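PDB 2FHT: viral macrophage inflammatory protein 2, which binds a wide range of chemokine receptors, CXCR4 among them, and so blocks infection by several strains of HIV-1. Local coordinates for residues G39-T44 with Q49-K54. Residues are numbered along the deposited sequence; the frame is centred on the assembly and turned at random.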
ATOM      1  N   GLY A  39      -2.734  -6.832   0.858  1.00 36.16           N
ATOM      2  CA  GLY A  39      -2.075  -5.595   1.231  1.00 29.04           C
ATOM      3  C   GLY A  39      -2.311  -4.361   0.398  1.00 21.76           C
ATOM      4  O   GLY A  39      -3.014  -4.377  -0.597  1.00 22.53           O
ATOM      5  N   VAL A  40      -1.840  -3.236   0.908  1.00 18.73           N
ATOM      6  CA  VAL A  40      -1.943  -1.979   0.181  1.00 16.08           C
ATOM      7  C   VAL A  40      -0.565  -1.353   0.193  1.00 14.57           C
ATOM      8  O   VAL A  40       0.213  -1.575   1.116  1.00 16.41           O
ATOM      9  CB  VAL A  40      -2.976  -0.981   0.792  1.00 18.13           C
ATOM     10  CG1 VAL A  40      -4.414  -1.518   0.677  1.00 16.79           C
ATOM     11  CG2 VAL A  40      -2.626  -0.661   2.206  1.00 12.73           C
ATOM     12  N   ILE A  41      -0.231  -0.645  -0.871  1.00 12.57           N
ATOM     13  CA  ILE A  41       1.056   0.023  -0.956  1.00 16.50           C
ATOM     14  C   ILE A  41       0.881   1.541  -0.842  1.00 16.23           C
ATOM     15  O   ILE A  41       0.123   2.140  -1.607  1.00 18.56           O
ATOM     16  CB  ILE A  41       1.766  -0.303  -2.294  1.00 16.59           C
ATOM     17  CG1 ILE A  41       2.018  -1.815  -2.402  1.00 17.46           C
ATOM     18  CG2 ILE A  41       3.059   0.488  -2.409  1.00 17.66           C
ATOM     19  CD1 ILE A  41       2.383  -2.319  -3.825  1.00 16.11           C
ATOM     20  N   PHE A  42       1.520   2.146   0.156  1.00 16.61           N
ATOM     21  CA  PHE A  42       1.465   3.594   0.316  1.00 17.09           C
ATOM     22  C   PHE A  42       2.620   4.207  -0.457  1.00 18.46           C
ATOM     23  O   PHE A  42       3.716   3.643  -0.488  1.00 23.77           O
ATOM     24  CB  PHE A  42       1.557   4.010   1.794  1.00 20.00           C
ATOM     25  CG  PHE A  42       0.308   3.743   2.575  1.00 23.38           C
ATOM     26  CD1 PHE A  42       0.238   2.662   3.444  1.00 19.52           C
ATOM     27  CD2 PHE A  42      -0.835   4.521   2.373  1.00 19.27           C
ATOM     28  CE1 PHE A  42      -0.943   2.364   4.098  1.00 20.75           C
ATOM     29  CE2 PHE A  42      -2.022   4.229   3.021  1.00 16.04           C
ATOM     30  CZ  PHE A  42      -2.086   3.147   3.881  1.00 16.08           C
ATOM     31  N   LEU A  43       2.350   5.290  -1.171  1.00 18.82           N
ATOM     32  CA  LEU A  43       3.384   5.983  -1.911  1.00 23.99           C
ATOM     33  C   LEU A  43       3.726   7.183  -1.072  1.00 24.87           C
ATOM     34  O   LEU A  43       2.838   7.935  -0.678  1.00 25.51           O
ATOM     35  CB  LEU A  43       2.882   6.421  -3.287  1.00 28.32           C
ATOM     36  CG  LEU A  43       2.710   5.265  -4.275  1.00 33.81           C
ATOM     37  CD1 LEU A  43       2.009   5.746  -5.524  1.00 31.41           C
ATOM     38  CD2 LEU A  43       4.085   4.695  -4.632  1.00 35.94           C
ATOM     39  N   THR A  44       4.988   7.306  -0.690  1.00 28.39           N
ATOM     40  CA  THR A  44       5.389   8.444   0.127  1.00 30.95           C
ATOM     41  C   THR A  44       5.692   9.628  -0.772  1.00 33.27           C
ATOM     42  O   THR A  44       5.807   9.471  -2.001  1.00 33.50           O
ATOM     43  CB  THR A  44       6.596   8.108   1.056  1.00 35.67           C
ATOM     44  OG1 THR A  44       7.802   7.951   0.290  1.00 32.90           O
ATOM     45  CG2 THR A  44       6.305   6.805   1.845  1.00 33.28           C
ATOM     46  N   GLN A  49       7.716   3.308  -1.774  1.00 37.43           N
ATOM     47  CA  GLN A  49       6.562   2.397  -1.851  1.00 32.86           C
ATOM     48  C   GLN A  49       6.574   1.576  -0.559  1.00 30.84           C
ATOM     49  O   GLN A  49       7.484   0.768  -0.355  1.00 30.11           O
ATOM     50  CB  GLN A  49       6.707   1.434  -3.034  1.00 32.14           C
ATOM     51  CG  GLN A  49       6.264   1.991  -4.369  1.00 38.12           C
ATOM     52  CD  GLN A  49       6.403   0.990  -5.496  1.00 39.42           C
ATOM     53  OE1 GLN A  49       5.959  -0.149  -5.390  1.00 40.08           O
ATOM     54  NE2 GLN A  49       7.070   1.401  -6.573  1.00 46.30           N
ATOM     55  N   VAL A  50       5.572   1.760   0.301  1.00 29.34           N
ATOM     56  CA  VAL A  50       5.515   1.032   1.580  1.00 23.78           C
ATOM     57  C   VAL A  50       4.301   0.095   1.681  1.00 21.28           C
ATOM     58  O   VAL A  50       3.159   0.502   1.497  1.00 20.06           O
ATOM     59  CB  VAL A  50       5.534   2.013   2.799  1.00 20.79           C
ATOM     60  CG1 VAL A  50       5.678   1.257   4.097  1.00 20.42           C
ATOM     61  CG2 VAL A  50       6.653   3.010   2.657  1.00 19.19           C
ATOM     62  N   CYS A  51       4.576  -1.167   1.977  1.00 18.33           N
ATOM     63  CA  CYS A  51       3.554  -2.197   2.132  1.00 21.47           C
ATOM     64  C   CYS A  51       2.867  -2.114   3.478  1.00 24.20           C
ATOM     65  O   CYS A  51       3.539  -2.033   4.518  1.00 24.88           O
ATOM     66  CB  CYS A  51       4.197  -3.574   2.013  1.00 20.20           C
ATOM     67  SG  CYS A  51       4.269  -4.153   0.313  1.00 19.21           S
ATOM     68  N   ALA A  52       1.542  -2.201   3.478  1.00 21.64           N
ATOM     69  CA  ALA A  52       0.807  -2.121   4.720  1.00 21.33           C
ATOM     70  C   ALA A  52      -0.321  -3.139   4.790  1.00 21.16           C
ATOM     71  O   ALA A  52      -0.852  -3.562   3.772  1.00 17.58           O
ATOM     72  CB  ALA A  52       0.283  -0.697   4.929  1.00 22.86           C
ATOM     73  N   ASP A  53      -0.622  -3.572   6.015  1.00 23.62           N
ATOM     74  CA  ASP A  53      -1.653  -4.561   6.328  1.00 24.01           C
ATOM     75  C   ASP A  53      -2.979  -3.843   6.383  1.00 27.75           C
ATOM     76  O   ASP A  53      -3.253  -3.113   7.344  1.00 26.29           O
ATOM     77  CB  ASP A  53      -1.361  -5.175   7.704  1.00 25.60           C
ATOM     78  CG  ASP A  53      -2.342  -6.271   8.101  1.00 23.88           C
ATOM     79  OD1 ASP A  53      -3.435  -6.371   7.518  1.00 23.67           O
ATOM     80  OD2 ASP A  53      -2.007  -7.050   9.015  1.00 26.36           O
ATOM     81  N   LYS A  54      -3.828  -4.102   5.393  1.00 26.89           N
ATOM     82  CA  LYS A  54      -5.124  -3.451   5.318  1.00 30.14           C
ATOM     83  C   LYS A  54      -6.141  -3.775   6.424  1.00 32.85           C
ATOM     84  O   LYS A  54      -7.212  -3.171   6.475  1.00 34.72           O
ATOM     85  CB  LYS A  54      -5.721  -3.653   3.926  1.00 33.56           C
ATOM     86  CG  LYS A  54      -5.786  -5.092   3.474  1.00 41.11           C
ATOM     87  CD  LYS A  54      -5.802  -5.169   1.964  1.00 48.33           C
ATOM     88  CE  LYS A  54      -6.788  -4.183   1.341  1.00 54.88           C
ATOM     89  NZ  LYS A  54      -8.211  -4.558   1.569  1.00 63.12           N
TER
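Val-40 and Phe-42 pair with Ala-52 and Val-50 through two hydrogen-bonded pairs of an antiparallel hairpin, the N-to-C directions of its strands 39-44 and 49-53 lying 146° apart. Val-50 N reaches Phe-42 O at 2.8 Å in an almost straight bond (172° at the hydrogen), whereas the Ala-52 N to Val-40 O bond, also 2.8 Å, is more bent at the hydrogen. Between them Ile-41 faces Cys-51 in a non-hydrogen-bonded pair, and Ile-41 CA adds a C-H...O contact to Val-50 O. One face of the hairpin carries Val-40, Phe-42, Val-50 and Ala-52. There the Phe-42 ring, swung beside its own backbone N (chi1 -74°), turns its edge to the methyl of Ala-52, Phe-42 CE1 lying 3.4 Å from Ala-52 CB. The two Val-40 methyls have different partners: CG2 lies 4.0 Å from Ala-52 CB, and CG1 meets Lys-54 CE at 3.6 Å, where the bent lysine chain crosses the valine side chain at about a right angle. The other face is lined by Ile-41, Leu-43, Gln-49 and Cys-51. Leu-43 and Gln-49 lie alongside each other, Leu-43 CD2 3.5 Å from Gln-49 CG, while Ile-41 CG2 rests on Gln-49 CB. Strand 39-44 is the middle one of the three-stranded chemokine sheet, hydrogen-bonded on its other side to strand 25-30; helix 57-65 packs across the Phe-42 face through Val-59, Leu-62 and Met-63, and on the opposite face Cys-51 ties the outer strand to Cys-12 by a disulfide.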